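Local coordinates for protein HTH-type transcriptional repressor NemR (Escherichia coli, PDB 4YZE) that represses transcription of the nemRA-gloA operon by binding the NemR box and responds to electrophiles and reactive chlorine species, at residues Glu35-Ala40 with Gly45-Tyr50; Ala60-His65 with Gly107-Lys112. The protein carries 5 engineered substitutions. One frame throughout, in Å; residues are numbered along the deposited sequence.

Interaction 1 pairs the two helices of the predicted helix-turn-helix, residues 35-40 with 45-50, its centre about 25 Å from the centre of the chain. Interaction 2, where residues 60-65 of helix 54-79 meet residues 107-112, has its centre about 7 Å from the centre of the chain. The centres of the two contacts are 19 Å apart and their nearest atoms about 7 Å apart, without touching. Helix 54-79 follows helix 44-50 in the chain, and both contacts border helix 10-26. Interaction 1 thus lies in the DNA-binding motif, whereas interaction 2 includes Cys108, central to the response to reactive chlorine species, where the N-terminal region meets the C-terminal domain.

Interaction 1: residues Glu35-Ala40 with Gly45-Tyr50; sequences ELLKTA and GSFYHY
The Phe47 ring receives Leu37 CD2 and Leu36 CD1 obliquely, while its edge carries Tyr48 CE1 in plane. Seen from the tyrosine, Phe47 CD2 sits over the centre of one face, 3.9 Å above the plane of the Tyr48 ring, so the two neighbouring rings meet edge to face.

Across the helices the contact is carried mainly by one methyl, Leu37 CD2, against the root of the phenylalanine. It comes to 3.6 Å from Phe47 CB and to 3.9 Å from Phe47 CG, the two side chains crossing at about a right angle. Phe47 swings its ring to the side opposite its own N (chi1 172°), which sends it toward helix 33-40 and lays it beside both leucines. Leu36 adds a looser touch, its CD1 4.5 Å from Phe47 CD1. Leu36 also packs against Leu15 and Thr18 of the neighbouring helix 10-26, and Leu33 of helix 33-40 touches Phe47.

The two helices, 33-40 and 44-50, are those of the predicted DNA-binding motif. The second corresponds to the recognition helix of TetR-family repressors, the one that enters the major groove of the operator, so Phe47 probably lies on the inward side of that helix, turned to the body of the domain.

The segments bury 108 Å² between them, and Leu37 before the turn faces Phe47 beyond it, as expected for the helix-turn-helix of a TetR-type repressor. No hydrogen bond or salt bridge crosses here: the two segments are held together by apolar contact alone, which depends on the fit of leucine methyls to the phenylalanine.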
# COMPACT_ATOMS: atom_id res chain seq x y z
N GLU A 35 -15.89 19.35 -12.68
CA GLU A 35 -15.10 18.50 -13.56
C GLU A 35 -15.87 17.21 -13.86
O GLU A 35 -15.94 16.76 -15.01
CB GLU A 35 -13.74 18.20 -12.92
CG GLU A 35 -12.87 17.25 -13.74
CD GLU A 35 -11.52 17.00 -13.09
OE1 GLU A 35 -11.36 17.34 -11.90
OE2 GLU A 35 -10.61 16.47 -13.78
N LEU A 36 -16.46 16.64 -12.82
CA LEU A 36 -17.24 15.43 -12.96
C LEU A 36 -18.43 15.64 -13.91
O LEU A 36 -18.64 14.85 -14.83
CB LEU A 36 -17.72 14.96 -11.59
CG LEU A 36 -18.44 13.62 -11.45
CD1 LEU A 36 -19.94 13.75 -11.63
CD2 LEU A 36 -17.89 12.59 -12.43
N LEU A 37 -19.19 16.72 -13.69
CA LEU A 37 -20.40 16.93 -14.47
C LEU A 37 -20.10 17.26 -15.92
O LEU A 37 -20.82 16.83 -16.83
CB LEU A 37 -21.26 18.03 -13.85
CG LEU A 37 -21.68 17.90 -12.40
CD1 LEU A 37 -22.52 19.11 -12.01
CD2 LEU A 37 -22.45 16.62 -12.16
N LYS A 38 -19.04 18.02 -16.15
CA LYS A 38 -18.68 18.41 -17.51
C LYS A 38 -18.18 17.20 -18.29
O LYS A 38 -18.46 17.05 -19.47
CB LYS A 38 -17.63 19.53 -17.50
N THR A 39 -17.44 16.34 -17.60
CA THR A 39 -16.94 15.11 -18.20
C THR A 39 -18.07 14.12 -18.49
O THR A 39 -18.08 13.43 -19.52
CB THR A 39 -15.88 14.46 -17.28
OG1 THR A 39 -14.92 15.44 -16.88
CG2 THR A 39 -15.17 13.30 -18.00
N ALA A 40 -19.04 14.04 -17.58
CA ALA A 40 -20.17 13.13 -17.76
C ALA A 40 -21.25 13.73 -18.66
O ALA A 40 -22.17 13.03 -19.08
CB ALA A 40 -20.77 12.75 -16.42
N GLY A 45 -28.43 19.85 -11.80
CA GLY A 45 -29.68 19.50 -11.15
C GLY A 45 -29.96 18.01 -11.19
O GLY A 45 -30.55 17.45 -10.26
N SER A 46 -29.54 17.36 -12.28
CA SER A 46 -29.68 15.92 -12.42
C SER A 46 -28.81 15.19 -11.42
O SER A 46 -29.24 14.20 -10.82
CB SER A 46 -29.35 15.48 -13.84
OG SER A 46 -30.30 15.97 -14.75
N PHE A 47 -27.58 15.67 -11.24
CA PHE A 47 -26.68 15.07 -10.26
C PHE A 47 -27.33 15.10 -8.89
O PHE A 47 -27.39 14.09 -8.18
CB PHE A 47 -25.34 15.81 -10.21
CG PHE A 47 -24.44 15.35 -9.09
CD1 PHE A 47 -23.68 14.19 -9.22
CD2 PHE A 47 -24.38 16.06 -7.90
CE1 PHE A 47 -22.86 13.75 -8.17
CE2 PHE A 47 -23.57 15.63 -6.85
CZ PHE A 47 -22.81 14.47 -6.99
N TYR A 48 -27.83 16.27 -8.52
CA TYR A 48 -28.42 16.47 -7.21
C TYR A 48 -29.76 15.75 -7.05
O TYR A 48 -30.25 15.58 -5.94
CB TYR A 48 -28.51 17.97 -6.89
CG TYR A 48 -27.20 18.53 -6.38
CD1 TYR A 48 -26.59 17.98 -5.25
CD2 TYR A 48 -26.57 19.58 -7.02
CE1 TYR A 48 -25.39 18.47 -4.77
CE2 TYR A 48 -25.36 20.09 -6.55
CZ TYR A 48 -24.78 19.52 -5.42
OH TYR A 48 -23.58 19.99 -4.94
N HIS A 49 -30.33 15.31 -8.18
CA HIS A 49 -31.51 14.44 -8.16
C HIS A 49 -31.14 13.00 -7.75
O HIS A 49 -31.93 12.29 -7.12
CB HIS A 49 -32.19 14.45 -9.54
CG HIS A 49 -33.21 13.36 -9.72
ND1 HIS A 49 -33.03 12.31 -10.59
CD2 HIS A 49 -34.42 13.17 -9.14
CE1 HIS A 49 -34.08 11.51 -10.54
NE2 HIS A 49 -34.94 12.01 -9.67
N TYR A 50 -29.93 12.57 -8.12
CA TYR A 50 -29.50 11.21 -7.82
C TYR A 50 -28.73 11.11 -6.52
O TYR A 50 -28.85 10.13 -5.78
CB TYR A 50 -28.66 10.65 -8.97
CG TYR A 50 -29.44 10.46 -10.24
CD1 TYR A 50 -30.55 9.63 -10.28
CD2 TYR A 50 -29.07 11.11 -11.41
CE1 TYR A 50 -31.27 9.46 -11.44
CE2 TYR A 50 -29.78 10.93 -12.58
CZ TYR A 50 -30.88 10.11 -12.58
OH TYR A 50 -31.60 9.93 -13.74

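Interaction 2: residues Ala60-His65 with Gly107-Lys112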
# COMPACT_ATOMS: atom_id res chain seq x y z
N ALA A 60 -21.64 5.55 -3.12
CA ALA A 60 -22.28 4.82 -4.20
C ALA A 60 -21.24 4.35 -5.23
O ALA A 60 -21.30 3.19 -5.70
CB ALA A 60 -23.35 5.67 -4.87
N MET A 61 -20.30 5.23 -5.56
CA MET A 61 -19.22 4.88 -6.48
C MET A 61 -18.42 3.69 -5.97
O MET A 61 -18.22 2.71 -6.69
CB MET A 61 -18.28 6.07 -6.67
CG MET A 61 -17.07 5.78 -7.58
SD MET A 61 -15.95 7.22 -7.71
CE MET A 61 -15.09 7.10 -6.13
N LEU A 62 -17.99 3.76 -4.72
CA LEU A 62 -17.17 2.69 -4.16
C LEU A 62 -17.97 1.41 -4.10
O LEU A 62 -17.45 0.34 -4.46
CB LEU A 62 -16.65 3.06 -2.77
CG LEU A 62 -15.54 4.10 -2.71
CD1 LEU A 62 -15.13 4.37 -1.27
CD2 LEU A 62 -14.35 3.62 -3.49
N GLU A 63 -19.22 1.50 -3.65
CA GLU A 63 -20.06 0.31 -3.50
C GLU A 63 -20.23 -0.35 -4.85
O GLU A 63 -20.17 -1.57 -4.96
CB GLU A 63 -21.41 0.65 -2.87
CG GLU A 63 -21.34 0.92 -1.37
CD GLU A 63 -22.63 1.51 -0.81
OE1 GLU A 63 -23.55 1.79 -1.60
OE2 GLU A 63 -22.71 1.70 0.42
N ARG A 64 -20.41 0.46 -5.89
CA ARG A 64 -20.51 -0.06 -7.24
C ARG A 64 -19.21 -0.76 -7.60
O ARG A 64 -19.21 -1.92 -8.01
CB ARG A 64 -20.81 1.07 -8.24
CG ARG A 64 -20.67 0.65 -9.71
CD ARG A 64 -21.27 1.70 -10.65
NE ARG A 64 -21.17 1.33 -12.06
CZ ARG A 64 -20.08 1.51 -12.81
NH1 ARG A 64 -18.99 2.04 -12.28
NH2 ARG A 64 -20.08 1.15 -14.09
N HIS A 65 -18.09 -0.07 -7.42
CA HIS A 65 -16.79 -0.61 -7.74
C HIS A 65 -16.49 -1.94 -7.01
O HIS A 65 -15.99 -2.88 -7.62
CB HIS A 65 -15.70 0.40 -7.39
CG HIS A 65 -14.32 -0.17 -7.40
ND1 HIS A 65 -13.55 -0.22 -8.54
CD2 HIS A 65 -13.58 -0.72 -6.41
CE1 HIS A 65 -12.38 -0.77 -8.25
NE2 HIS A 65 -12.37 -1.08 -6.97
N GLY A 107 -4.05 2.30 -12.83
CA GLY A 107 -4.05 2.30 -11.37
C GLY A 107 -5.07 1.37 -10.74
O GLY A 107 -5.87 0.72 -11.42
N CYS A 108 -5.05 1.30 -9.41
CA CYS A 108 -6.04 0.54 -8.67
C CYS A 108 -6.74 1.46 -7.68
O CYS A 108 -6.08 2.23 -6.96
CB CYS A 108 -5.36 -0.64 -7.96
SG CYS A 108 -6.41 -1.60 -6.88
N LEU A 109 -8.07 1.40 -7.63
CA LEU A 109 -8.85 2.36 -6.84
C LEU A 109 -8.53 2.27 -5.35
O LEU A 109 -8.32 3.29 -4.70
CB LEU A 109 -10.35 2.20 -7.07
CG LEU A 109 -11.21 3.42 -6.69
CD1 LEU A 109 -10.85 4.64 -7.53
CD2 LEU A 109 -12.71 3.15 -6.80
N THR A 110 -8.50 1.05 -4.81
CA THR A 110 -8.20 0.90 -3.39
C THR A 110 -6.84 1.49 -3.08
O THR A 110 -6.69 2.31 -2.16
CB THR A 110 -8.29 -0.57 -2.92
OG1 THR A 110 -9.66 -1.00 -2.96
CG2 THR A 110 -7.80 -0.69 -1.49
N VAL A 111 -5.86 1.12 -3.91
CA VAL A 111 -4.49 1.60 -3.74
C VAL A 111 -4.40 3.12 -3.79
O VAL A 111 -3.78 3.74 -2.92
CB VAL A 111 -3.55 0.99 -4.77
CG1 VAL A 111 -2.11 1.34 -4.42
CG2 VAL A 111 -3.71 -0.52 -4.81
N LYS A 112 -5.02 3.72 -4.80
CA LYS A 112 -5.02 5.17 -4.93
C LYS A 112 -5.73 5.84 -3.77
O LYS A 112 -5.28 6.88 -3.26
CB LYS A 112 -5.67 5.59 -6.24
CG LYS A 112 -5.57 7.08 -6.53
CD LYS A 112 -4.67 7.35 -7.73
CE LYS A 112 -4.78 8.80 -8.22
NZ LYS A 112 -3.71 9.65 -7.65
O HOH W 1 -9.70 -2.01 -5.58
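Leu109 and His65 account for most of the 181 Å² buried here, with Leu62 completing the group. Leu109 CD2 lies over one face of the imidazole, 3.9 Å from the His65 ring centroid and 14° from the ring normal, a CH-pi contact. The methyl comes nearest at His65 CG, 3.7 Å away, toward the rim on the CB side. Further out, Leu109 CB stands 3.8 Å from His65 CE1, so the leucine follows the ring from root to outer edge; the two side chains run past each other in opposite directions. The same CD2 also meets Leu62 CD2 at 3.7 Å, and one methyl is thereby shared between ring and leucine.

A chi1 of 167° turns the imidazole away from the amide nitrogen of His65 and carries it out from helix 54-79 across Leu109. Both ring nitrogens have partners. ND1 is hydrogen-bonded to Glu20 of helix 10-26, and His65 NE2 to a water at 3.2 Å in the ring plane. That water lies 2.8 Å from Thr110 OG1, to which it is also hydrogen-bonded, making a polar bridge beside the apolar contact. Nearby Glu20 would probably favour a protonated imidazole. Were this histidine an alanine, Leu109 CD2 would be likely to lose the ring face it rests on, and Glu20 and the bridging water their imidazole partner.

Cys108, the residue central to the response to reactive chlorine species, is the N-cap of helix 109-114, immediately before Leu109. Around the contact, Leu62 packs on Met124, Ala127 and Met128 of helix 122-148. Helix 158-179 backs the second segment, with Trp169 on Cys108 and Tyr166 on Thr110, while helix 10-26 contacts helix 54-79 through Met61 on Ser23, an engineered residue.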